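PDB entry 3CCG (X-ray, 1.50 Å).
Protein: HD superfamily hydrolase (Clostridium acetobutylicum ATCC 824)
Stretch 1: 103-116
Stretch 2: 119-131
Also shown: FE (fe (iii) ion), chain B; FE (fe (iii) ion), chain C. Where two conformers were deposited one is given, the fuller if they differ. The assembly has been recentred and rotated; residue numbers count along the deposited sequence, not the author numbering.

Stretch 1, residues 103-116: EDVLNAIEFHTTGR
Stretch 2, residues 119-131: MSLLEKIIYIADY

A two-iron center draws on both stretches, through His112 and Asp130: His112 NE2 binds one Fe(III) (chain B) at 2.2 Å, Asp130 OD1 binds the other (chain C) at 2.2 Å, and water 6 bridges the pair, its O 2.0 Å from the chain B FE and 1.7 Å from the chain C FE. The remaining ligands are water 7 on the chain B ion and atoms from elsewhere in the structure. Helix 103-110 and helix 121-131 run in broadly the same direction, crossing at -36° with axes 8.3 Å apart at closest approach, and 700 Å² is buried between the stretches. Register is set by Ala108 CA to Glu123 CA, 4.0 Å, and His112 CA to Tyr127 CA, 4.5 Å. So close a backbone approach suits the small Ala108, whose CB points toward helix 121-131 and lies 3.9 Å from Leu122 CG (Leu122 chi1 t, chi2 p) and 3.8 Å from Ile126 CG1 (m, m). Val105 (t) extends this apolar patch, CG2 to Leu122 CD2 4.0 Å.

Two waters bridge the backbones. Water 3 donates to both Ala108 O and Glu123 O, its oxygen atom O lying 2.8 Å from Ala108 O and 2.9 Å from Glu123 O; water 4 donates likewise four residues further along each stretch, the O of water 4 lying 2.7 Å from His112 O and 2.8 Å from Tyr127 O.

At the start of helix 121-131, Ser120 (p) is the N-cap: its OG accepts from Glu123 N at 3.0 Å and donates to Asp104 OD1 (Asp104 chi1 t) at 2.6 Å, coupling the cap to the first helix. Glu123 (m, t, chi3 67°) reciprocates, OE2 accepting from Ser120 N at 3.0 Å. Its carboxylate also meets extended Arg116 (p, t, t, chi4 172°) in a two-pronged salt bridge, NE to OE1 2.8 Å and NH2 to OE2 2.9 Å, in which the acid approaches the guanidinium edge near its plane. The O of water 2 donates to Asp104 OD1 at 2.7 Å and to Glu123 OE2 at 2.8 Å, and accepts from Asn107 ND2 at 3.0 Å.

Phe111 (phi/psi -102/15) is the first residue to leave helical geometry. His112 (chi1 83°, chi2 -91°) donates from ND1 to Ile109 O at 2.8 Å, while NE2 on the same ring binds iron. Gly115 N donates to Phe111 O at 2.8 Å; Gly115 has phi/psi 75/180, a positive phi favoring glycine, and an ideal CB would sit 3.6 Å from selenomethionine Met119 SE. Tyr127 (t, chi2 -81°) packs against this turn, CD2 3.3 Å from His112 O.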

# COMPACT_ATOMS: atom_id res chain seq x y z
N GLU A 103 -15.27 14.34 18.73
CA GLU A 103 -14.26 13.37 18.28
C GLU A 103 -14.44 12.93 16.83
O GLU A 103 -13.45 12.76 16.09
CB GLU A 103 -14.22 12.14 19.20
CG GLU A 103 -13.30 11.07 18.70
N ASP A 104 -15.69 12.73 16.43
CA ASP A 104 -16.02 12.26 15.08
C ASP A 104 -15.64 13.36 14.08
O ASP A 104 -15.02 13.08 13.06
CB ASP A 104 -17.51 11.93 15.00
CG ASP A 104 -17.88 11.07 13.84
OD1 ASP A 104 -17.02 10.45 13.15
OD2 ASP A 104 -19.11 10.97 13.59
N VAL A 105 -16.03 14.60 14.35
CA VAL A 105 -15.64 15.73 13.48
C VAL A 105 -14.14 15.79 13.36
O VAL A 105 -13.62 15.93 12.25
CB VAL A 105 -16.18 17.04 14.01
CG1 VAL A 105 -15.59 18.29 13.31
CG2 VAL A 105 -17.71 17.05 13.91
N LEU A 106 -13.43 15.70 14.46
CA LEU A 106 -11.97 15.80 14.39
C LEU A 106 -11.40 14.65 13.53
O LEU A 106 -10.47 14.87 12.74
CB LEU A 106 -11.38 15.82 15.80
CG LEU A 106 -11.75 17.04 16.61
CD1 LEU A 106 -11.22 16.84 18.06
CD2 LEU A 106 -11.25 18.34 15.98
N ASN A 107 -11.89 13.42 13.72
CA ASN A 107 -11.43 12.31 12.89
C ASN A 107 -11.71 12.57 11.38
O ASN A 107 -10.88 12.26 10.50
CB ASN A 107 -12.08 10.97 13.27
CG ASN A 107 -11.53 10.42 14.56
OD1 ASN A 107 -10.40 10.72 14.95
ND2 ASN A 107 -12.35 9.62 15.26
N ALA A 108 -12.90 13.06 11.07
CA ALA A 108 -13.29 13.31 9.69
C ALA A 108 -12.31 14.31 9.04
O ALA A 108 -11.95 14.17 7.89
CB ALA A 108 -14.71 13.81 9.64
N ILE A 109 -11.90 15.34 9.79
CA ILE A 109 -10.94 16.30 9.29
C ILE A 109 -9.56 15.61 9.15
O ILE A 109 -8.93 15.67 8.10
CB ILE A 109 -10.81 17.48 10.25
CG1 ILE A 109 -12.14 18.22 10.42
CG2 ILE A 109 -9.75 18.43 9.80
CD1 ILE A 109 -12.12 19.23 11.61
N GLU A 110 -9.13 14.92 10.19
CA GLU A 110 -7.82 14.29 10.18
C GLU A 110 -7.61 13.36 8.98
O GLU A 110 -6.52 13.35 8.40
CB GLU A 110 -7.58 13.48 11.43
CG GLU A 110 -6.27 12.74 11.48
CD GLU A 110 -5.97 12.13 12.85
OE1 GLU A 110 -6.81 12.14 13.75
OE2 GLU A 110 -4.88 11.53 12.95
N PHE A 111 -8.59 12.53 8.68
CA PHE A 111 -8.41 11.46 7.69
C PHE A 111 -9.00 11.74 6.34
O PHE A 111 -9.08 10.86 5.45
CB PHE A 111 -8.92 10.11 8.25
CG PHE A 111 -8.14 9.65 9.44
CD1 PHE A 111 -6.86 9.20 9.30
CD2 PHE A 111 -8.64 9.77 10.73
CE1 PHE A 111 -6.14 8.79 10.39
CE2 PHE A 111 -7.92 9.36 11.83
CZ PHE A 111 -6.67 8.90 11.64
N HIS A 112 -9.34 13.00 6.11
CA HIS A 112 -9.95 13.29 4.83
C HIS A 112 -9.01 13.21 3.64
O HIS A 112 -9.50 13.14 2.52
CB HIS A 112 -10.62 14.70 4.81
CG HIS A 112 -9.71 15.85 4.52
ND1 HIS A 112 -9.03 16.58 5.47
CD2 HIS A 112 -9.40 16.42 3.33
CE1 HIS A 112 -8.32 17.53 4.86
NE2 HIS A 112 -8.55 17.47 3.55
N THR A 113 -7.71 13.28 3.87
CA THR A 113 -6.73 13.32 2.74
C THR A 113 -6.37 11.93 2.24
O THR A 113 -6.03 11.79 1.06
CB THR A 113 -5.45 14.09 3.07
OG1 THR A 113 -4.68 13.37 4.07
CG2 THR A 113 -5.76 15.46 3.54
N THR A 114 -6.45 10.94 3.12
CA THR A 114 -6.08 9.57 2.80
C THR A 114 -7.12 8.49 3.04
O THR A 114 -7.05 7.39 2.47
CB THR A 114 -4.85 9.11 3.68
OG1 THR A 114 -5.19 9.20 5.07
CG2 THR A 114 -3.61 9.98 3.44
N GLY A 115 -8.06 8.74 3.91
CA GLY A 115 -8.93 7.72 4.40
C GLY A 115 -8.15 6.85 5.41
O GLY A 115 -6.97 7.11 5.74
N ARG A 116 -8.82 5.85 5.95
CA ARG A 116 -8.18 4.90 6.86
C ARG A 116 -9.07 3.72 7.01
O ARG A 116 -10.22 3.73 6.56
CB ARG A 116 -7.94 5.56 8.23
CG ARG A 116 -9.26 5.94 9.01
CD ARG A 116 -8.99 6.18 10.46
NE ARG A 116 -10.16 6.67 11.16
CZ ARG A 116 -10.22 6.80 12.48
NH1 ARG A 116 -9.22 6.42 13.25
NH2 ARG A 116 -11.31 7.29 13.06
N MSE A 119 -13.58 3.64 8.94
CA MSE A 119 -14.07 5.03 8.97
C MSE A 119 -15.52 5.07 9.47
O MSE A 119 -16.35 4.24 9.17
CB MSE A 119 -13.99 5.64 7.55
CG MSE A 119 -12.55 5.81 7.01
SE MSE A 119 -12.34 6.09 5.22
CE MSE A 119 -12.81 7.92 5.03
N SER A 120 -15.80 6.13 10.21
CA SER A 120 -17.17 6.40 10.56
C SER A 120 -17.91 6.91 9.31
O SER A 120 -17.32 7.35 8.32
CB SER A 120 -17.23 7.46 11.67
OG SER A 120 -16.97 8.75 11.13
N LEU A 121 -19.23 6.91 9.41
CA LEU A 121 -20.06 7.44 8.38
C LEU A 121 -19.65 8.90 8.09
O LEU A 121 -19.53 9.28 6.92
CB LEU A 121 -21.53 7.32 8.79
CG LEU A 121 -22.49 7.98 7.82
CD1 LEU A 121 -22.37 7.48 6.37
CD2 LEU A 121 -23.92 7.85 8.38
N LEU A 122 -19.40 9.70 9.14
CA LEU A 122 -19.02 11.13 8.95
C LEU A 122 -17.67 11.21 8.22
O LEU A 122 -17.52 11.99 7.29
CB LEU A 122 -18.98 11.88 10.25
CG LEU A 122 -18.59 13.37 10.16
CD1 LEU A 122 -19.73 14.12 9.37
CD2 LEU A 122 -18.33 13.92 11.57
N GLU A 123 -16.71 10.38 8.63
CA GLU A 123 -15.41 10.38 7.97
C GLU A 123 -15.56 10.09 6.47
O GLU A 123 -14.94 10.74 5.63
CB GLU A 123 -14.50 9.33 8.58
CG GLU A 123 -13.96 9.62 9.92
CD GLU A 123 -13.17 8.46 10.50
OE1 GLU A 123 -12.11 8.16 9.90
OE2 GLU A 123 -13.63 7.83 11.48
N LYS A 124 -16.41 9.11 6.12
CA LYS A 124 -16.63 8.75 4.75
C LYS A 124 -17.25 9.92 3.93
O LYS A 124 -16.89 10.19 2.80
CB LYS A 124 -17.49 7.51 4.59
CG LYS A 124 -16.90 6.29 5.27
CD LYS A 124 -17.79 5.07 5.09
CE LYS A 124 -17.16 3.84 5.72
NZ LYS A 124 -18.10 2.65 5.69
N ILE A 125 -18.28 10.54 4.54
CA ILE A 125 -18.98 11.66 3.92
C ILE A 125 -17.99 12.83 3.61
O ILE A 125 -18.01 13.41 2.50
CB ILE A 125 -20.13 12.12 4.83
CG1 ILE A 125 -21.26 11.08 4.78
CG2 ILE A 125 -20.63 13.46 4.36
CD1 ILE A 125 -22.47 11.37 5.71
N ILE A 126 -17.09 13.13 4.57
CA ILE A 126 -16.19 14.28 4.40
C ILE A 126 -15.14 13.92 3.33
O ILE A 126 -14.86 14.70 2.40
CB ILE A 126 -15.55 14.74 5.72
CG1 ILE A 126 -16.67 15.20 6.69
CG2 ILE A 126 -14.52 15.82 5.46
CD1 ILE A 126 -17.70 16.20 6.11
N TYR A 127 -14.63 12.71 3.41
CA TYR A 127 -13.67 12.25 2.43
C TYR A 127 -14.23 12.34 0.98
O TYR A 127 -13.60 12.90 0.08
CB TYR A 127 -13.20 10.81 2.76
CG TYR A 127 -12.31 10.21 1.69
CD1 TYR A 127 -12.90 9.67 0.57
CD2 TYR A 127 -10.93 10.30 1.73
CE1 TYR A 127 -12.17 9.16 -0.45
CE2 TYR A 127 -10.16 9.80 0.69
CZ TYR A 127 -10.80 9.27 -0.41
OH TYR A 127 -10.13 8.69 -1.50
N ILE A 128 -15.43 11.81 0.78
CA ILE A 128 -15.96 11.80 -0.58
C ILE A 128 -16.47 13.16 -1.04
O ILE A 128 -16.38 13.52 -2.21
CB ILE A 128 -17.03 10.68 -0.73
CG1 ILE A 128 -17.07 10.21 -2.19
CG2 ILE A 128 -18.37 11.12 -0.20
CD1 ILE A 128 -15.82 9.37 -2.61
N ALA A 129 -16.96 13.94 -0.08
CA ALA A 129 -17.46 15.29 -0.40
C ALA A 129 -16.41 16.13 -1.04
O ALA A 129 -16.71 16.90 -1.98
CB ALA A 129 -18.01 16.00 0.87
N ASP A 130 -15.16 15.94 -0.63
CA ASP A 130 -14.08 16.69 -1.22
C ASP A 130 -13.96 16.46 -2.76
O ASP A 130 -13.70 17.38 -3.53
CB ASP A 130 -12.79 16.31 -0.51
CG ASP A 130 -11.66 17.26 -0.82
OD1 ASP A 130 -11.91 18.46 -0.85
OD2 ASP A 130 -10.53 16.79 -0.97
N TYR A 131 -14.19 15.22 -3.17
CA TYR A 131 -14.15 14.79 -4.58
C TYR A 131 -15.37 15.16 -5.42
O TYR A 131 -15.26 15.38 -6.60
CB TYR A 131 -13.96 13.26 -4.65
CG TYR A 131 -12.58 12.82 -4.29
CD1 TYR A 131 -12.21 12.58 -2.96
CD2 TYR A 131 -11.61 12.69 -5.26
CE1 TYR A 131 -10.90 12.22 -2.64
CE2 TYR A 131 -10.32 12.34 -4.94
CZ TYR A 131 -9.97 12.10 -3.63
OH TYR A 131 -8.65 11.74 -3.35
FE FE B . -7.79 18.60 1.83
FE FE C . -10.51 19.73 0.18
O HOH W 1 -20.28 9.16 11.96
O HOH W 2 -14.80 8.98 13.70
O HOH W 3 -12.35 11.71 6.55
O HOH W 4 -10.85 13.29 0.20
O HOH W 5 -8.19 12.26 -1.00
O HOH W 6 -9.68 18.51 1.05
O HOH W 7 -7.29 16.85 0.79